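Local coordinates for protein mitomycin biosynthesis 6-O-methyltransferase (Streptomyces lavendulae, PDB 3GWZ) that transfers the methyl group of S-adenosyl-L-methionine to the 6-hydroxyl of demethylated mitomycins A and B, giving the methoxyquinone of the finished antibiotics, at residues F165-L168 and T169-D172; A175-L178 and F179-M183. All blocks are in the same frame, centred on the assembly; numbering follows the deposited sequence.

How the contacts relate
Both contacts are local, made along single helices, and they follow in series along the chain without nesting or crossing. Contact 1 lies on the short helix 165-171 and runs on to D172, just past its end, where the chain turns straight into helix 173-197; contact 2 occupies the early turns of that longer helix. Neither closes a long loop. The two helices are joined at the turn, because the guanidinium of R176 probably hydrogen-bonds the carbonyl oxygens of T169 and H170. Alongside, the F165 ring packs edge-to-face with F179, and L168 rests on A175. Contact 1 borders the cofactor near its ribose and adenine, and contact 2 near its sulfur and carboxylate.

Contact 1 (F165-L168 and T169-D172); sequences FWQL and THED. With SAH (S-adenosyl-L-homocysteine), chain G.
The indole of W166 has S-adenosyl-L-homocysteine on one face, with C8 of the adenine 3.9 Å above the plane and over its centre, while the ring of F165 borders the opposite face through CD2. Toward the ribose, W166 CZ3 comes within 3.7 Å of the cofactor's C2'. T169 OG1 sits at the indole edge, 3.7 Å from W166 CE3. The F165 ring in turn receives the methyl of T169: CG2 stands 4.1 Å from the ring centroid, 19° off the normal, a CH-pi contact. A chi1 of 52° serves both branches of T169, turning OG1 back to the preceding turn while CG2 lies over the phenyl face. To the backbone bond from T169 N to F165 O, 3.1 Å, the hydroxyl OG1 adds a second at 3.0 Å, the two donors arriving from opposite faces of the carbonyl plane. R234, an S-adenosyl-L-methionine-binding residue, also bonds T169 OG1 and the carbonyl oxygen of W166, which ties the helix to the cofactor site. At the far end, D172 N donates to L168 O at 2.8 Å, and L168 CD1 packs against D172 CB. D172 leaves the helical path and N-caps the following helix through OD1, weakly. A short helix that presents a tryptophan to the nucleoside thus forms one wall of the cofactor pocket in this COMT-type methyltransferase.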
# COMPACT_ATOMS: atom_id res chain seq x y z
N PHE A 165 -21.66 -22.60 6.36
CA PHE A 165 -20.43 -21.84 6.16
C PHE A 165 -19.59 -22.46 5.04
O PHE A 165 -19.03 -21.76 4.21
CB PHE A 165 -19.62 -21.77 7.46
CG PHE A 165 -18.35 -20.95 7.32
CD1 PHE A 165 -18.39 -19.57 7.36
CD2 PHE A 165 -17.12 -21.58 7.13
CE1 PHE A 165 -17.22 -18.81 7.23
CE2 PHE A 165 -15.95 -20.83 6.99
CZ PHE A 165 -16.00 -19.44 7.05
N TRP A 166 -19.51 -23.79 5.01
CA TRP A 166 -18.68 -24.42 3.98
C TRP A 166 -19.31 -24.28 2.59
O TRP A 166 -18.59 -24.16 1.59
CB TRP A 166 -18.40 -25.88 4.30
CG TRP A 166 -17.55 -26.08 5.50
CD1 TRP A 166 -17.81 -26.91 6.56
CD2 TRP A 166 -16.30 -25.44 5.79
NE1 TRP A 166 -16.79 -26.83 7.48
CE2 TRP A 166 -15.85 -25.94 7.03
CE3 TRP A 166 -15.51 -24.50 5.12
CZ2 TRP A 166 -14.66 -25.52 7.62
CZ3 TRP A 166 -14.32 -24.08 5.70
CH2 TRP A 166 -13.91 -24.59 6.94
N GLN A 167 -20.63 -24.29 2.52
CA GLN A 167 -21.30 -24.17 1.23
C GLN A 167 -21.16 -22.75 0.70
O GLN A 167 -20.95 -22.54 -0.49
CB GLN A 167 -22.78 -24.55 1.33
CG GLN A 167 -23.51 -24.56 -0.00
CD GLN A 167 -22.90 -25.55 -0.99
OE1 GLN A 167 -22.82 -25.28 -2.18
NE2 GLN A 167 -22.45 -26.69 -0.48
N LEU A 168 -21.28 -21.77 1.59
CA LEU A 168 -21.13 -20.38 1.17
C LEU A 168 -19.73 -20.11 0.62
O LEU A 168 -19.57 -19.50 -0.45
CB LEU A 168 -21.43 -19.42 2.34
CG LEU A 168 -21.23 -17.95 1.95
CD1 LEU A 168 -22.28 -17.54 0.93
CD2 LEU A 168 -21.29 -17.05 3.18
N THR A 169 -18.71 -20.57 1.35
CA THR A 169 -17.34 -20.33 0.93
C THR A 169 -16.99 -21.16 -0.31
O THR A 169 -16.10 -20.79 -1.10
CB THR A 169 -16.31 -20.57 2.08
OG1 THR A 169 -16.52 -21.86 2.66
CG2 THR A 169 -16.47 -19.49 3.18
N HIS A 170 -17.70 -22.26 -0.50
CA HIS A 170 -17.53 -23.04 -1.73
C HIS A 170 -18.09 -22.30 -2.95
O HIS A 170 -17.42 -22.20 -3.99
CB HIS A 170 -18.20 -24.41 -1.60
CG HIS A 170 -18.28 -25.14 -2.90
ND1 HIS A 170 -17.19 -25.75 -3.49
CD2 HIS A 170 -19.32 -25.36 -3.74
CE1 HIS A 170 -17.55 -26.31 -4.62
NE2 HIS A 170 -18.84 -26.09 -4.80
N GLU A 171 -19.30 -21.76 -2.82
CA GLU A 171 -20.04 -21.18 -3.95
C GLU A 171 -19.70 -19.71 -4.24
O GLU A 171 -19.72 -19.27 -5.39
CB GLU A 171 -21.55 -21.28 -3.69
CG GLU A 171 -22.07 -22.70 -3.55
CD GLU A 171 -23.58 -22.77 -3.36
OE1 GLU A 171 -24.15 -21.86 -2.71
OE2 GLU A 171 -24.20 -23.73 -3.85
N ASP A 172 -19.39 -18.96 -3.19
CA ASP A 172 -19.32 -17.50 -3.28
C ASP A 172 -17.87 -17.04 -3.16
O ASP A 172 -17.29 -17.12 -2.09
CB ASP A 172 -20.18 -16.88 -2.18
CG ASP A 172 -20.21 -15.36 -2.24
OD1 ASP A 172 -19.28 -14.76 -2.80
OD2 ASP A 172 -21.17 -14.77 -1.71
N SAH G . -4.95 -25.84 7.51
CA SAH G . -5.25 -24.43 7.08
CB SAH G . -6.76 -24.12 6.95
CG SAH G . -7.61 -24.32 8.22
SD SAH G . -9.30 -23.80 7.97
C SAH G . -4.62 -23.47 8.05
O SAH G . -4.48 -22.29 7.74
OXT SAH G . -4.24 -23.85 9.17
C5' SAH G . -10.05 -25.39 7.64
C4' SAH G . -9.92 -25.85 6.17
O4' SAH G . -10.59 -27.10 5.91
C3' SAH G . -10.44 -24.88 5.10
O3' SAH G . -9.33 -24.41 4.31
C2' SAH G . -11.39 -25.70 4.22
O2' SAH G . -11.22 -25.47 2.82
C1' SAH G . -10.96 -27.12 4.52
N9 SAH G . -12.02 -28.13 4.35
C8 SAH G . -13.26 -28.09 4.88
N7 SAH G . -13.96 -29.21 4.56
C5 SAH G . -13.13 -29.99 3.82
C6 SAH G . -13.22 -31.31 3.16
N6 SAH G . -14.38 -32.01 3.26
N1 SAH G . -12.14 -31.77 2.48
C2 SAH G . -11.00 -31.06 2.40
N3 SAH G . -10.85 -29.84 2.98
C4 SAH G . -11.86 -29.28 3.68

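Contact 2 (A175-L178 and F179-M183); sequences AREL and FNRAM. With SAH (S-adenosyl-L-homocysteine), chain G.
Backbone hydrogen bonds between A175 and F179, R176 and N180, E177 and R181, and L178 and A182 hold successive turns of the helix together. The N180 N to R176 O bond is the shortest of the four, at 2.8 Å, whereas A182 N lies 3.2 Å from L178 O.

Among the polar side chains, E177 and R181 cross obliquely and meet through aliphatic carbon: E177 OE2 is 3.6 Å from R181 CD but 4.3 Å from R181 NH1, too far for a salt bridge. A water spans the charged ends, accepting from R181 NH1 at 3.0 Å and donating weakly to E177 OE2. The other carboxylate oxygen of E177 forms a salt bridge with R213. R176 and N180 run side by side: with R176 CG anti to the backbone N (chi1 -171°), that carbon lies 3.4 Å from N180 ND2. The R176 chain then bends at chi3, and its guanidinium bonds the carbonyl oxygens of T169 and H170; the N180 amide donates to E240.

Two side chains, F179 and M183, reach the cofactor. F179 brings CZ to 4.0 Å from the sulfur SD of S-adenosyl-L-homocysteine, which lies at the ring edge. One turn on, selenomethionine M183 passes CG by the carboxylate oxygen O of the cofactor, then bends at chi2 and chi3 and sets SE 3.7 Å from that same SD.

The opening turns of helix 173-197 are packed between helix 126-135, met by L178, R181 and A182, and helix 235-247, met by R176 and N180, with helix 165-171 against A175 and F179.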
# COMPACT_ATOMS: atom_id res chain seq x y z
N ALA A 175 -16.99 -14.37 -0.42
CA ALA A 175 -16.99 -15.00 0.89
C ALA A 175 -15.75 -15.89 1.08
O ALA A 175 -15.09 -15.85 2.12
CB ALA A 175 -18.26 -15.80 1.09
N ARG A 176 -15.45 -16.70 0.07
CA ARG A 176 -14.28 -17.57 0.10
C ARG A 176 -13.01 -16.75 0.32
O ARG A 176 -12.14 -17.11 1.12
CB ARG A 176 -14.17 -18.36 -1.21
CG ARG A 176 -13.11 -19.47 -1.23
CD ARG A 176 -12.91 -19.97 -2.67
NE ARG A 176 -14.19 -20.24 -3.32
CZ ARG A 176 -14.47 -19.97 -4.59
NH1 ARG A 176 -13.57 -19.42 -5.38
NH2 ARG A 176 -15.67 -20.26 -5.07
N GLU A 177 -12.92 -15.63 -0.38
CA GLU A 177 -11.74 -14.78 -0.30
C GLU A 177 -11.58 -14.16 1.09
O GLU A 177 -10.49 -14.20 1.66
CB GLU A 177 -11.79 -13.69 -1.38
CG GLU A 177 -10.87 -12.50 -1.15
CD GLU A 177 -9.50 -12.68 -1.78
OE1 GLU A 177 -9.06 -13.84 -1.92
OE2 GLU A 177 -8.87 -11.66 -2.13
N LEU A 178 -12.66 -13.61 1.65
CA LEU A 178 -12.60 -13.03 3.00
C LEU A 178 -12.16 -14.06 4.04
O LEU A 178 -11.33 -13.77 4.91
CB LEU A 178 -13.94 -12.42 3.42
CG LEU A 178 -14.33 -11.14 2.69
CD1 LEU A 178 -15.74 -10.74 3.10
CD2 LEU A 178 -13.32 -10.05 2.99
N PHE A 179 -12.75 -15.25 3.98
CA PHE A 179 -12.37 -16.28 4.93
C PHE A 179 -10.93 -16.78 4.72
O PHE A 179 -10.13 -16.84 5.67
CB PHE A 179 -13.32 -17.47 4.90
CG PHE A 179 -12.79 -18.66 5.67
CD1 PHE A 179 -12.52 -18.54 7.02
CD2 PHE A 179 -12.52 -19.85 5.04
CE1 PHE A 179 -12.00 -19.61 7.74
CE2 PHE A 179 -12.00 -20.93 5.75
CZ PHE A 179 -11.74 -20.81 7.11
N ASN A 180 -10.59 -17.14 3.49
CA ASN A 180 -9.25 -17.66 3.21
C ASN A 180 -8.13 -16.68 3.53
O ASN A 180 -7.03 -17.09 3.92
CB ASN A 180 -9.14 -18.16 1.77
CG ASN A 180 -9.87 -19.47 1.56
OD1 ASN A 180 -10.25 -20.14 2.53
ND2 ASN A 180 -10.06 -19.85 0.31
N ARG A 181 -8.40 -15.38 3.35
CA ARG A 181 -7.45 -14.35 3.77
C ARG A 181 -7.31 -14.30 5.29
O ARG A 181 -6.21 -14.15 5.81
CB ARG A 181 -7.88 -12.96 3.26
CG ARG A 181 -7.52 -12.68 1.80
CD ARG A 181 -8.02 -11.30 1.35
NE ARG A 181 -7.27 -10.21 1.97
CZ ARG A 181 -6.15 -9.69 1.47
NH1 ARG A 181 -5.63 -10.17 0.35
NH2 ARG A 181 -5.55 -8.68 2.10
N ALA A 182 -8.42 -14.43 6.02
CA ALA A 182 -8.35 -14.34 7.47
C ALA A 182 -7.66 -15.55 8.08
O ALA A 182 -6.91 -15.43 9.05
CB ALA A 182 -9.75 -14.16 8.07
N MSE A 183 -7.94 -16.73 7.53
CA MSE A 183 -7.26 -17.95 7.95
C MSE A 183 -5.80 -17.91 7.49
O MSE A 183 -4.88 -18.31 8.22
CB MSE A 183 -7.96 -19.17 7.33
CG MSE A 183 -7.49 -20.52 7.82
SE MSE A 183 -7.93 -20.86 9.71
CE MSE A 183 -6.16 -20.64 10.48
N SAH G . -4.95 -25.84 7.51
CA SAH G . -5.25 -24.43 7.08
CB SAH G . -6.76 -24.12 6.95
CG SAH G . -7.61 -24.32 8.22
SD SAH G . -9.30 -23.80 7.97
C SAH G . -4.62 -23.47 8.05
O SAH G . -4.48 -22.29 7.74
OXT SAH G . -4.24 -23.85 9.17
C5' SAH G . -10.05 -25.39 7.64
C4' SAH G . -9.92 -25.85 6.17
O4' SAH G . -10.59 -27.10 5.91
C3' SAH G . -10.44 -24.88 5.10
O3' SAH G . -9.33 -24.41 4.31
C2' SAH G . -11.39 -25.70 4.22
O2' SAH G . -11.22 -25.47 2.82
C1' SAH G . -10.96 -27.12 4.52
N9 SAH G . -12.02 -28.13 4.35
C8 SAH G . -13.26 -28.09 4.88
N7 SAH G . -13.96 -29.21 4.56
C5 SAH G . -13.13 -29.99 3.82
C6 SAH G . -13.22 -31.31 3.16
N6 SAH G . -14.38 -32.01 3.26
N1 SAH G . -12.14 -31.77 2.48
C2 SAH G . -11.00 -31.06 2.40
N3 SAH G . -10.85 -29.84 2.98
C4 SAH G . -11.86 -29.28 3.68
O HOH W 1 -6.04 -12.79 -1.04